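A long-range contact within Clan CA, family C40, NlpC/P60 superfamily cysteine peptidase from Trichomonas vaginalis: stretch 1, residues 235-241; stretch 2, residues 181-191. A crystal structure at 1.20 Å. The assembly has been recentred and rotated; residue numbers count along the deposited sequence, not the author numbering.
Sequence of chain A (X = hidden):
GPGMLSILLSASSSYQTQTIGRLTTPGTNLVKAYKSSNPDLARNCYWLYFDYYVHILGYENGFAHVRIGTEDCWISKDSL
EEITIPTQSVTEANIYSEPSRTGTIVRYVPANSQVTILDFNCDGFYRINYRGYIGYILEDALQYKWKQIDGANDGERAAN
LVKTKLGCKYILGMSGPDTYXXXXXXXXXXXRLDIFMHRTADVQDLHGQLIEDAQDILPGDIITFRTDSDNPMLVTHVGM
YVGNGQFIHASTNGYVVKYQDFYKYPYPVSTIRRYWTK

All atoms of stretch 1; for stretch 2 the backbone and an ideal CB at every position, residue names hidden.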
ATOM      1  N   VAL A 235     -11.594 -21.132  -0.381  1.00  9.55           N
ATOM      2  CA  VAL A 235     -11.883 -19.715  -0.244  1.00  8.81           C
ATOM      3  C   VAL A 235     -11.982 -19.105  -1.635  1.00  9.03           C
ATOM      4  O   VAL A 235     -11.075 -19.262  -2.454  1.00 10.21           O
ATOM      5  CB  VAL A 235     -10.786 -19.018   0.572  1.00  9.97           C
ATOM      6  CG1 VAL A 235     -10.955 -17.523   0.474  1.00 10.60           C
ATOM      7  CG2 VAL A 235     -10.858 -19.513   2.038  1.00 11.51           C
ATOM      8  N   THR A 236     -13.077 -18.419  -1.902  1.00  7.86           N
ATOM      9  CA  THR A 236     -13.346 -17.898  -3.219  1.00  8.24           C
ATOM     10  C   THR A 236     -13.759 -16.441  -3.243  1.00  8.91           C
ATOM     11  O   THR A 236     -14.010 -15.930  -4.330  1.00 10.40           O
ATOM     12  CB  THR A 236     -14.483 -18.717  -3.851  1.00  8.80           C
ATOM     13  OG1 THR A 236     -15.623 -18.668  -2.989  1.00 10.42           O
ATOM     14  CG2 THR A 236     -14.074 -20.172  -4.072  1.00 10.11           C
ATOM     15  N   HIS A 237     -13.890 -15.780  -2.103  1.00  7.99           N
ATOM     16  CA  HIS A 237     -14.381 -14.410  -2.092  1.00  7.39           C
ATOM     17  C   HIS A 237     -13.804 -13.701  -0.877  1.00  7.14           C
ATOM     18  O   HIS A 237     -13.359 -14.335   0.093  1.00  7.56           O
ATOM     19  CB  HIS A 237     -15.920 -14.421  -2.021  1.00  7.47           C
ATOM     20  CG  HIS A 237     -16.556 -13.108  -2.339  1.00  9.61           C
ATOM     21  ND1 HIS A 237     -16.647 -12.631  -3.623  1.00 11.09           N
ATOM     22  CD2 HIS A 237     -17.170 -12.192  -1.551  1.00 10.20           C
ATOM     23  CE1 HIS A 237     -17.261 -11.454  -3.612  1.00 11.59           C
ATOM     24  NE2 HIS A 237     -17.600 -11.173  -2.369  1.00 10.28           N
ATOM     25  N   VAL A 238     -13.844 -12.375  -0.921  1.00  6.16           N
ATOM     26  CA  VAL A 238     -13.308 -11.544   0.155  1.00  5.85           C
ATOM     27  C   VAL A 238     -13.980 -10.192   0.092  1.00  6.23           C
ATOM     28  O   VAL A 238     -14.349  -9.728  -0.990  1.00  6.54           O
ATOM     29  CB  VAL A 238     -11.769 -11.411   0.031  1.00  6.05           C
ATOM     30  CG1 VAL A 238     -11.377 -10.737  -1.277  1.00  7.01           C
ATOM     31  CG2 VAL A 238     -11.151 -10.682   1.228  1.00  6.63           C
ATOM     32  N   GLY A 239     -14.119  -9.543   1.252  1.00  7.19           N
ATOM     33  CA  GLY A 239     -14.552  -8.158   1.342  1.00  7.24           C
ATOM     34  C   GLY A 239     -13.905  -7.495   2.539  1.00  7.14           C
ATOM     35  O   GLY A 239     -13.218  -8.145   3.316  1.00  7.47           O
ATOM     36  N   MET A 240     -14.096  -6.178   2.666  1.00  6.89           N
ATOM     37  CA  MET A 240     -13.454  -5.398   3.729  1.00  6.86           C
ATOM     38  C   MET A 240     -14.523  -4.838   4.667  1.00  7.54           C
ATOM     39  O   MET A 240     -15.434  -4.144   4.225  1.00  7.33           O
ATOM     40  CB  MET A 240     -12.636  -4.231   3.162  1.00  7.22           C
ATOM     41  CG  MET A 240     -11.883  -3.495   4.222  1.00  8.17           C
ATOM     42  SD  MET A 240     -10.917  -2.122   3.621  1.00  8.92           S
ATOM     43  CE  MET A 240      -9.734  -2.956   2.580  1.00  9.37           C
ATOM     44  N   TYR A 241     -14.393  -5.128   5.956  1.00  7.48           N
ATOM     45  CA  TYR A 241     -15.309  -4.579   6.946  1.00  8.33           C
ATOM     46  C   TYR A 241     -15.142  -3.065   6.977  1.00  8.46           C
ATOM     47  O   TYR A 241     -14.015  -2.561   6.982  1.00  9.22           O
ATOM     48  CB  TYR A 241     -15.015  -5.193   8.322  1.00  9.58           C
ATOM     49  CG  TYR A 241     -16.095  -4.879   9.325  1.00 10.42           C
ATOM     50  CD1 TYR A 241     -17.343  -5.487   9.231  1.00 10.90           C
ATOM     51  CD2 TYR A 241     -15.865  -4.012  10.356  1.00 11.35           C
ATOM     52  CE1 TYR A 241     -18.344  -5.194  10.128  1.00 12.60           C
ATOM     53  CE2 TYR A 241     -16.867  -3.696  11.255  1.00 13.13           C
ATOM     54  CZ  TYR A 241     -18.113  -4.302  11.140  1.00 13.78           C
ATOM     55  OH  TYR A 241     -19.148  -4.007  12.042  1.00 16.14           O
ATOM     56  N   UNK A 181     -11.970  -6.845  -9.256  1.00  7.52           N
ATOM     57  CA  UNK A 181     -12.608  -8.022  -8.685  1.00  7.74           C
ATOM     58  C   UNK A 181     -12.448  -7.970  -7.172  1.00  6.97           C
ATOM     59  O   UNK A 181     -11.931  -7.011  -6.606  1.00  7.11           O
ATOM     60  CB  UNK A 181     -12.013  -9.310  -9.258  1.00  7.74           C
ATOM     61  N   UNK A 182     -12.975  -8.986  -6.488  1.00  7.46           N
ATOM     62  CA  UNK A 182     -13.125  -8.863  -5.037  1.00  7.30           C
ATOM     63  C   UNK A 182     -11.774  -8.732  -4.345  1.00  6.89           C
ATOM     64  O   UNK A 182     -11.594  -7.873  -3.467  1.00  6.55           O
ATOM     65  CB  UNK A 182     -13.881 -10.070  -4.477  1.00  7.30           C
ATOM     66  N   UNK A 183     -10.828  -9.582  -4.727  1.00  6.71           N
ATOM     67  CA  UNK A 183      -9.504  -9.591  -4.102  1.00  6.45           C
ATOM     68  C   UNK A 183      -8.606  -8.478  -4.641  1.00  6.32           C
ATOM     69  O   UNK A 183      -7.761  -7.967  -3.910  1.00  6.66           O
ATOM     70  CB  UNK A 183      -8.831 -10.948  -4.320  1.00  6.45           C
ATOM     71  N   UNK A 184      -8.836  -8.041  -5.870  1.00  6.54           N
ATOM     72  CA  UNK A 184      -8.067  -6.915  -6.395  1.00  6.59           C
ATOM     73  C   UNK A 184      -8.375  -5.622  -5.678  1.00  7.07           C
ATOM     74  O   UNK A 184      -7.493  -4.795  -5.453  1.00  6.98           O
ATOM     75  CB  UNK A 184      -8.335  -6.744  -7.892  1.00  6.59           C
ATOM     76  N   UNK A 185      -9.630  -5.434  -5.291  1.00  6.28           N
ATOM     77  CA  UNK A 185      -9.999  -4.276  -4.501  1.00  6.63           C
ATOM     78  C   UNK A 185      -9.240  -4.250  -3.187  1.00  6.03           C
ATOM     79  O   UNK A 185      -8.787  -3.186  -2.744  1.00  6.08           O
ATOM     80  CB  UNK A 185     -11.507  -4.264  -4.243  1.00  6.63           C
ATOM     81  N   UNK A 186      -9.094  -5.412  -2.518  1.00  5.72           N
ATOM     82  CA  UNK A 186      -8.393  -5.455  -1.236  1.00  5.63           C
ATOM     83  C   UNK A 186      -6.932  -5.126  -1.427  1.00  4.73           C
ATOM     84  O   UNK A 186      -6.376  -4.324  -0.673  1.00  5.42           O
ATOM     85  CB  UNK A 186      -8.544  -6.827  -0.576  1.00  5.63           C
ATOM     86  N   UNK A 187      -6.296  -5.737  -2.427  1.00  4.82           N
ATOM     87  CA  UNK A 187      -4.866  -5.525  -2.616  1.00  4.89           C
ATOM     88  C   UNK A 187      -4.591  -4.079  -3.004  1.00  4.85           C
ATOM     89  O   UNK A 187      -3.643  -3.466  -2.501  1.00  5.34           O
ATOM     90  CB  UNK A 187      -4.316  -6.476  -3.681  1.00  4.89           C
ATOM     91  N   UNK A 188      -5.432  -3.514  -3.875  1.00  5.41           N
ATOM     92  CA  UNK A 188      -5.285  -2.121  -4.271  1.00  5.74           C
ATOM     93  C   UNK A 188      -5.361  -1.202  -3.052  1.00  5.66           C
ATOM     94  O   UNK A 188      -4.570  -0.259  -2.896  1.00  5.59           O
ATOM     95  CB  UNK A 188      -6.359  -1.741  -5.292  1.00  5.74           C
ATOM     96  N   UNK A 189      -6.382  -1.387  -2.214  1.00  5.48           N
ATOM     97  CA  UNK A 189      -6.582  -0.464  -1.102  1.00  6.26           C
ATOM     98  C   UNK A 189      -5.347  -0.453  -0.209  1.00  6.09           C
ATOM     99  O   UNK A 189      -4.873   0.600   0.230  1.00  6.19           O
ATOM    100  CB  UNK A 189      -7.825  -0.846  -0.295  1.00  6.26           C
ATOM    101  N   UNK A 190      -4.821  -1.644   0.108  1.00  5.26           N
ATOM    102  CA  UNK A 190      -3.631  -1.692   0.949  1.00  5.40           C
ATOM    103  C   UNK A 190      -2.376  -1.206   0.225  1.00  4.94           C
ATOM    104  O   UNK A 190      -1.485  -0.617   0.860  1.00  5.69           O
ATOM    105  CB  UNK A 190      -3.412  -3.120   1.453  1.00  5.40           C
ATOM    106  N   UNK A 191      -2.321  -1.333  -1.101  1.00  5.32           N
ATOM    107  CA  UNK A 191      -1.219  -0.745  -1.860  1.00  4.79           C
ATOM    108  C   UNK A 191      -1.140   0.750  -1.583  1.00  4.80           C
ATOM    109  O   UNK A 191      -0.049   1.304  -1.434  1.00  5.78           O
ATOM    110  CB  UNK A 191      -1.390  -1.004  -3.358  1.00  4.79           C
TER

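Stretch 2 is mostly helix and crosses the strand of stretch 1 at 42°, with the axes 7.3 Å apart at closest approach. No direct hydrogen bond links the two, so the fit rests on side-chain packing and one water.

Position 181 lies just before the helix, with phi/psi of -106/-180, and its CB is out of reach of stretch 1. The next amides are free at a helix start, so Asp, Ser, Thr or Asn would suit. The residue is Asp-181. Asp-181 OD1 accepts from the backbone N of position 184 at 2.8 Å, a capping bond.

Position 182 points toward the strand. Its ideal CB is 3.5 Å from Val-238 O and 3.8 Å from His-237 CE1, so there is room for a small side chain such as Ala, Ser or Cys. Beside a histidine in a cysteine peptidase, Cys is an attractive choice. The residue is Cys-182, with chi1 in p. Its SG lies 3.7 Å from His-237 ND1 and 4.3 Å from the centroid of that ring, approached obliquely. SG is also 4.0 Å from Val-238 CG1. The backbones are joined by water 1, which donates to Cys-182 O and to Val-238 O, each at 2.8 Å.

Position 183 points sideways, and its ideal CB is 4.0 Å from Val-238 CG1. Small residues such as Ser, Ala or Thr are plausible. The residue is Ser-183. The backbone makes the closest contact, with CA 3.6 Å from Val-238 CG1.

Position 184 points away, and stretch 1 has nothing near its ideal CB. It sets no limit on the choice. The residue is Gly-184, whose amide makes the capping bond.

Position 185 points toward stretch 1, but no atom there lies within 5.5 Å of its ideal CB. The space there is open, so many side chains would suit, including the larger apolar ones. The residue is Leu-185, which makes no contact with stretch 1.

Position 186 points toward the strand, with Val-238 CG1 4.9 Å and Met-240 CE 5.1 Å from the ideal CB. The gap suits a medium or long apolar chain, such as Leu or Met. The residue is Met-186. Its CG packs 3.7 Å from Val-238 CG1. Its SD reaches the strand backbone, 3.5 Å from Gly-239 C, and lies 3.7 Å from Met-240 CB.

Positions 187 and 188 are out of reach, so stretch 1 leaves them open to many helix formers. They are Gln-187 and Trp-188.

Position 189 points toward Met-240, whose CE is 4.0 Å from the ideal CB. Ala fits directly, and other small residues are plausible. The residue is Ala-189, its CB 4.1 Å from Met-240 CE.

Position 190 points sideways, with nothing of stretch 1 near its ideal CB. A long or aromatic chain could bend back to the methionine. The residue is Tyr-190, chi1 -84°. Its CE2 is 3.7 Å from Met-240 CE, which meets the ring obliquely.

Position 191 is out of reach, and many residues would serve. It is Asn-191, which does not touch stretch 1.

Stretch 2 181-191: DCSGLMQWAYN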
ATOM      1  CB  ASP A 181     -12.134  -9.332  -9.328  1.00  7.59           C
ATOM      2  CG  ASP A 181     -10.702  -9.694  -9.040  1.00  9.14           C
ATOM      3  OD1 ASP A 181     -10.113  -9.160  -8.106  1.00  8.23           O
ATOM      4  OD2 ASP A 181     -10.175 -10.542  -9.802  1.00 11.93           O
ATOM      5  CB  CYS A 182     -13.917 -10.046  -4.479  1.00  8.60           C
ATOM      6  SG  CYS A 182     -13.230 -11.713  -4.672  1.00 11.00           S
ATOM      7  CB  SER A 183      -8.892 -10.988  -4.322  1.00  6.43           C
ATOM      8  OG  SER A 183      -9.026 -11.260  -5.707  1.00  6.83           O
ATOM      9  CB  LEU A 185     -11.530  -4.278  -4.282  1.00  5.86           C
ATOM     10  CG  LEU A 185     -12.093  -3.107  -3.487  1.00  6.72           C
ATOM     11  CD1 LEU A 185     -11.885  -1.759  -4.215  1.00  8.13           C
ATOM     12  CD2 LEU A 185     -13.558  -3.307  -3.210  1.00  8.07           C
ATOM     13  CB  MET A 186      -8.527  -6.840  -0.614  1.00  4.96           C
ATOM     14  CG  MET A 186      -9.937  -7.412  -0.427  1.00  6.16           C
ATOM     15  SD  MET A 186     -11.065  -6.489   0.672  1.00  7.06           S
ATOM     16  CE  MET A 186     -11.801  -5.340  -0.510  1.00  7.43           C
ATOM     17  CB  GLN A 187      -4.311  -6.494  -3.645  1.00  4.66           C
ATOM     18  CG  GLN A 187      -2.788  -6.405  -3.777  1.00  5.68           C
ATOM     19  CD  GLN A 187      -2.230  -7.258  -4.883  1.00  5.79           C
ATOM     20  OE1 GLN A 187      -2.629  -7.150  -6.049  1.00  6.56           O
ATOM     21  NE2 GLN A 187      -1.274  -8.096  -4.547  1.00  6.54           N
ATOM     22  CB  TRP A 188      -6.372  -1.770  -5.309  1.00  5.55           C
ATOM     23  CG  TRP A 188      -6.439  -0.275  -5.513  1.00  6.00           C
ATOM     24  CD1 TRP A 188      -5.642   0.481  -6.286  1.00  6.96           C
ATOM     25  CD2 TRP A 188      -7.288   0.632  -4.799  1.00  6.76           C
ATOM     26  NE1 TRP A 188      -5.937   1.817  -6.099  1.00  7.34           N
ATOM     27  CE2 TRP A 188      -6.935   1.934  -5.188  1.00  7.14           C
ATOM     28  CE3 TRP A 188      -8.320   0.466  -3.875  1.00  7.65           C
ATOM     29  CZ2 TRP A 188      -7.584   3.059  -4.679  1.00  8.04           C
ATOM     30  CZ3 TRP A 188      -8.939   1.585  -3.383  1.00  8.34           C
ATOM     31  CH2 TRP A 188      -8.547   2.862  -3.765  1.00  8.51           C
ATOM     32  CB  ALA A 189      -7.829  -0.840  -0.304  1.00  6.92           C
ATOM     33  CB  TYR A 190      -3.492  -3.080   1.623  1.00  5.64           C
ATOM     34  CG  TYR A 190      -4.347  -3.112   2.881  1.00  6.50           C
ATOM     35  CD1 TYR A 190      -3.859  -2.537   4.029  1.00  7.67           C
ATOM     36  CD2 TYR A 190      -5.620  -3.651   2.902  1.00  5.91           C
ATOM     37  CE1 TYR A 190      -4.611  -2.474   5.159  1.00  7.47           C
ATOM     38  CE2 TYR A 190      -6.394  -3.585   4.044  1.00  6.55           C
ATOM     39  CZ  TYR A 190      -5.864  -3.030   5.188  1.00  6.59           C
ATOM     40  OH  TYR A 190      -6.596  -2.938   6.351  1.00  7.92           O
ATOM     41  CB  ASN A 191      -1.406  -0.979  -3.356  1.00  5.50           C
ATOM     42  CG  ASN A 191      -0.292  -0.315  -4.143  1.00  5.49           C
ATOM     43  OD1 ASN A 191      -0.439   0.785  -4.682  1.00  6.52           O
ATOM     44  ND2 ASN A 191       0.856  -0.954  -4.167  1.00  5.83           N
TER
HETATM   45  O   HOH W   1     -14.111  -7.286  -2.411  1.00  7.59           O
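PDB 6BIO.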